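The same site in two structures of 6-aminohexanoate-cyclic-dimer hydrolase from Arthrobacter sp., which hydrolyses the cyclic dimer of 6-aminohexanoate, a by-product of nylon-6 manufacture, to the linear dimer: PDB 3A2P (chain A, 1.90 Å), residues G173-P178 and G213-S218, and PDB 3A2Q (chain B, 1.80 Å), residues G173-P178 and G213-S218. Both blocks share one frame: the second was fitted to the first on N, CA, C and O of the twelve residues, RMSD 0.05 Å. Numbering follows each deposited sequence.

Structure 1 (3A2P); sequences GSVRIP and GLFARS.
With CG1 of Val175 anti to the backbone N (chi1 163°) and CG of Phe215 anti to its carbonyl carbon (chi1 -75°), the valine methyl lies over one face of the phenyl ring. This CH-pi contact puts CG1 of Val175 4.0 Å from the centroid of the Phe215 ring, displaced toward the rim. CG2 of Val175 rests on CA of Gly213 at 4.0 Å, where a CB would clash. Pro178 adds its CB at 4.1 Å from CZ of Phe215. The contact is buried near the centre of the chain and joins the turn that leads into helix 176-182 to strand 211-216 of the central mixed sheet of this amidase. On that turn Ser174, by similarity the nucleophile that forms the acyl-ester, has its OG hydrogen-bonded to OG of Ser150, and Lys72 lies close by, consistent with the Ser-Ser-Lys catalytic triad of the family. Asp170 takes a hydrogen bond from Val175 N on OD2 and salt-bridges NH2 of Arg176 through OD1.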
# COMPACT_ATOMS: atom_id res chain seq x y z
N GLY A 173 -1.62 -6.32 -2.78
CA GLY A 173 -1.49 -6.06 -1.35
C GLY A 173 -0.33 -5.11 -1.08
O GLY A 173 0.09 -4.95 0.07
N SER A 174 0.17 -4.46 -2.12
CA SER A 174 1.34 -3.57 -1.98
C SER A 174 1.31 -2.40 -1.01
O SER A 174 2.33 -1.75 -0.81
CB SER A 174 1.80 -3.11 -3.36
OG SER A 174 2.48 -4.18 -4.01
N VAL A 175 0.15 -2.10 -0.43
CA VAL A 175 0.10 -1.06 0.59
C VAL A 175 -0.13 -1.77 1.93
O VAL A 175 0.58 -1.53 2.90
CB VAL A 175 -1.05 -0.05 0.35
CG1 VAL A 175 -1.33 0.74 1.63
CG2 VAL A 175 -0.66 0.91 -0.76
N ARG A 176 -1.10 -2.67 1.95
CA ARG A 176 -1.43 -3.41 3.15
C ARG A 176 -0.28 -4.28 3.66
O ARG A 176 -0.07 -4.39 4.86
CB ARG A 176 -2.67 -4.27 2.90
CG ARG A 176 -3.93 -3.43 2.64
CD ARG A 176 -5.03 -4.26 2.01
NE ARG A 176 -4.74 -4.55 0.60
CZ ARG A 176 -5.27 -5.56 -0.08
NH1 ARG A 176 -6.13 -6.40 0.50
NH2 ARG A 176 -4.94 -5.73 -1.36
N ILE A 177 0.46 -4.90 2.74
CA ILE A 177 1.57 -5.76 3.15
C ILE A 177 2.67 -4.97 3.88
O ILE A 177 3.04 -5.33 5.00
CB ILE A 177 2.15 -6.52 1.92
CG1 ILE A 177 1.09 -7.51 1.41
CG2 ILE A 177 3.43 -7.27 2.32
CD1 ILE A 177 1.40 -8.16 0.07
N PRO A 178 3.19 -3.88 3.28
CA PRO A 178 4.24 -3.11 3.97
C PRO A 178 3.71 -2.50 5.27
O PRO A 178 4.46 -2.31 6.22
CB PRO A 178 4.62 -2.03 2.95
CG PRO A 178 4.20 -2.60 1.63
CD PRO A 178 2.93 -3.35 1.93
N GLY A 213 -3.16 3.84 -2.74
CA GLY A 213 -3.53 3.69 -1.34
C GLY A 213 -2.85 4.66 -0.40
O GLY A 213 -2.08 5.53 -0.82
N LEU A 214 -3.11 4.49 0.90
CA LEU A 214 -2.59 5.41 1.91
C LEU A 214 -1.98 4.77 3.14
O LEU A 214 -2.44 3.73 3.62
CB LEU A 214 -3.74 6.31 2.36
CG LEU A 214 -4.55 6.96 1.24
CD1 LEU A 214 -5.87 7.50 1.80
CD2 LEU A 214 -3.72 8.05 0.59
N PHE A 215 -0.95 5.45 3.67
CA PHE A 215 -0.22 5.04 4.87
C PHE A 215 -0.33 6.14 5.92
O PHE A 215 -0.28 7.32 5.60
CB PHE A 215 1.27 4.86 4.56
CG PHE A 215 1.60 3.61 3.80
CD1 PHE A 215 1.63 2.37 4.45
CD2 PHE A 215 1.93 3.66 2.45
CE1 PHE A 215 1.97 1.21 3.76
CE2 PHE A 215 2.28 2.51 1.75
CZ PHE A 215 2.30 1.28 2.40
N ALA A 216 -0.45 5.73 7.19
CA ALA A 216 -0.54 6.65 8.32
C ALA A 216 -0.40 5.84 9.61
O ALA A 216 -0.32 4.61 9.57
CB ALA A 216 -1.87 7.40 8.31
N ARG A 217 -0.38 6.52 10.76
CA ARG A 217 -0.28 5.81 12.03
C ARG A 217 -1.57 5.95 12.85
O ARG A 217 -1.67 5.45 13.97
CB ARG A 217 0.92 6.32 12.84
CG ARG A 217 2.28 5.96 12.23
CD ARG A 217 3.41 6.20 13.23
NE ARG A 217 3.45 7.60 13.66
CZ ARG A 217 4.01 8.58 12.98
NH1 ARG A 217 4.62 8.34 11.82
NH2 ARG A 217 3.95 9.82 13.44
N SER A 218 -2.57 6.63 12.28
CA SER A 218 -3.85 6.80 12.96
C SER A 218 -4.99 6.64 11.96
O SER A 218 -4.84 6.94 10.77
CB SER A 218 -3.95 8.18 13.62
OG SER A 218 -4.10 9.20 12.65

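Structure 2 (3A2Q); sequences GAVRIP and GLFARS. Engineered in segment 173-178: Ala174 (natural residue Ser). With ACA (6-aminohexanoic acid), chain C.
Val175 has CG1 anti to the backbone N (chi1 157°) and Phe215 has CG anti to its carbonyl carbon (chi1 -77°), which brings the valine methyl over one face of the phenyl ring. CG1 of Val175 stands 4.2 Å from the centroid of the Phe215 ring, a CH-pi contact displaced toward the rim. CG2 of Val175 rests on CA of Gly213 at 3.9 Å, where a CB would clash. CB of Pro178 reaches CZ of Phe215 at 4.0 Å. At the position of the nucleophile stands Ala174, an engineered replacement of serine, whose methyl touches Ser150 and lies near Lys72. It faces the carbonyl end of a bound 6-aminohexanoate unit, one piece of a larger molecule, with CB of Ala174 3.1 Å from O of ACA and 3.2 Å from its C. Ala171 N and Ala172 N also hydrogen-bond that unit, consistent with an oxyanion hole. Asp170 takes a hydrogen bond from Val175 N on OD2 and salt-bridges NH2 of Arg176 through OD1.

What differs
The hydroxyl of Ser174(A) is absent at Ala174(B), an engineered exchange that removes the attacking oxygen expected of this family: the two CB atoms coincide within the error, but OG of Ser174(A) has no counterpart in the alanine, so the hydrogen bond that it makes with OG of Ser150(A) cannot form from Ala174(B). The side chains of Val175(A) and Phe215(A) and their counterparts keep their places within the error, and the CA atoms coincide within the error. In structure 2, titled as the complex with substrate, a 6-aminohexanoate unit of a larger molecule touches Ala174(B); in structure 1 no ligand or ion is modelled at that place. The carbonyl carbon, C of ACA, stands 2.0 Å apart from the place of OG of Ser174(A) after superposition. That is too short for a non-bonded contact, so the serine oxygen in this position could not coexist with the ligand as placed without moving or bonding to it; losing it probably lets the substrate remain uncleaved.

Structure 2 (3A2Q)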
# COMPACT_ATOMS: atom_id res chain seq x y z
N GLY B 173 -1.64 -6.31 -2.74
CA GLY B 173 -1.44 -6.06 -1.32
C GLY B 173 -0.29 -5.09 -1.04
O GLY B 173 0.09 -4.91 0.12
N ALA B 174 0.23 -4.45 -2.09
CA ALA B 174 1.38 -3.54 -1.98
C ALA B 174 1.32 -2.38 -0.99
O ALA B 174 2.33 -1.71 -0.76
CB ALA B 174 1.75 -3.03 -3.36
N VAL B 175 0.15 -2.08 -0.43
CA VAL B 175 0.07 -1.03 0.59
C VAL B 175 -0.16 -1.74 1.92
O VAL B 175 0.52 -1.48 2.91
CB VAL B 175 -1.08 -0.03 0.34
CG1 VAL B 175 -1.47 0.66 1.64
CG2 VAL B 175 -0.65 1.02 -0.67
N ARG B 176 -1.11 -2.67 1.92
CA ARG B 176 -1.44 -3.41 3.13
C ARG B 176 -0.30 -4.27 3.64
O ARG B 176 -0.07 -4.34 4.85
CB ARG B 176 -2.68 -4.28 2.87
CG ARG B 176 -3.96 -3.47 2.69
CD ARG B 176 -5.05 -4.34 2.03
NE ARG B 176 -4.75 -4.55 0.62
CZ ARG B 176 -5.25 -5.54 -0.12
NH1 ARG B 176 -6.08 -6.42 0.42
NH2 ARG B 176 -4.91 -5.65 -1.39
N ILE B 177 0.44 -4.92 2.74
CA ILE B 177 1.56 -5.76 3.17
C ILE B 177 2.65 -4.95 3.88
O ILE B 177 3.03 -5.28 5.00
CB ILE B 177 2.14 -6.55 1.95
CG1 ILE B 177 1.08 -7.54 1.45
CG2 ILE B 177 3.40 -7.31 2.37
CD1 ILE B 177 1.38 -8.20 0.12
N PRO B 178 3.16 -3.88 3.25
CA PRO B 178 4.19 -3.09 3.92
C PRO B 178 3.69 -2.51 5.24
O PRO B 178 4.46 -2.34 6.18
CB PRO B 178 4.52 -2.00 2.90
CG PRO B 178 4.19 -2.64 1.59
CD PRO B 178 2.93 -3.40 1.88
N GLY B 213 -3.14 3.77 -2.75
CA GLY B 213 -3.46 3.61 -1.34
C GLY B 213 -2.83 4.62 -0.42
O GLY B 213 -2.08 5.50 -0.86
N LEU B 214 -3.09 4.47 0.88
CA LEU B 214 -2.61 5.42 1.89
C LEU B 214 -1.98 4.78 3.12
O LEU B 214 -2.42 3.72 3.58
CB LEU B 214 -3.78 6.29 2.33
CG LEU B 214 -4.58 6.93 1.20
CD1 LEU B 214 -5.92 7.43 1.73
CD2 LEU B 214 -3.77 8.05 0.57
N PHE B 215 -0.97 5.47 3.65
CA PHE B 215 -0.23 5.05 4.84
C PHE B 215 -0.33 6.13 5.91
O PHE B 215 -0.25 7.31 5.60
CB PHE B 215 1.27 4.89 4.53
CG PHE B 215 1.61 3.64 3.80
CD1 PHE B 215 1.65 2.41 4.46
CD2 PHE B 215 1.95 3.68 2.45
CE1 PHE B 215 2.01 1.24 3.79
CE2 PHE B 215 2.31 2.52 1.76
CZ PHE B 215 2.35 1.30 2.43
N ALA B 216 -0.49 5.71 7.17
CA ALA B 216 -0.57 6.62 8.31
C ALA B 216 -0.43 5.82 9.61
O ALA B 216 -0.36 4.59 9.59
CB ALA B 216 -1.90 7.38 8.30
N ARG B 217 -0.38 6.51 10.74
CA ARG B 217 -0.27 5.82 12.02
C ARG B 217 -1.56 5.94 12.84
O ARG B 217 -1.65 5.40 13.95
CB ARG B 217 0.93 6.35 12.82
CG ARG B 217 2.29 5.99 12.21
CD ARG B 217 3.42 6.23 13.20
NE ARG B 217 3.47 7.62 13.63
CZ ARG B 217 4.03 8.60 12.94
NH1 ARG B 217 4.61 8.37 11.78
NH2 ARG B 217 3.99 9.84 13.42
N SER B 218 -2.55 6.65 12.31
CA SER B 218 -3.82 6.79 13.00
C SER B 218 -4.97 6.63 12.00
O SER B 218 -4.81 6.92 10.82
CB SER B 218 -3.93 8.16 13.69
OG SER B 218 -4.04 9.20 12.73
C ACA C . 2.03 -4.95 -5.85
O ACA C . 0.83 -4.92 -5.59
C2 ACA C . 2.91 -6.11 -5.40
C3 ACA C . 2.49 -7.45 -6.01
C4 ACA C . 3.07 -7.67 -7.40
C5 ACA C . 2.13 -8.53 -8.25
C6 ACA C . 2.53 -8.56 -9.73
N ACA C . 1.91 -7.47 -10.49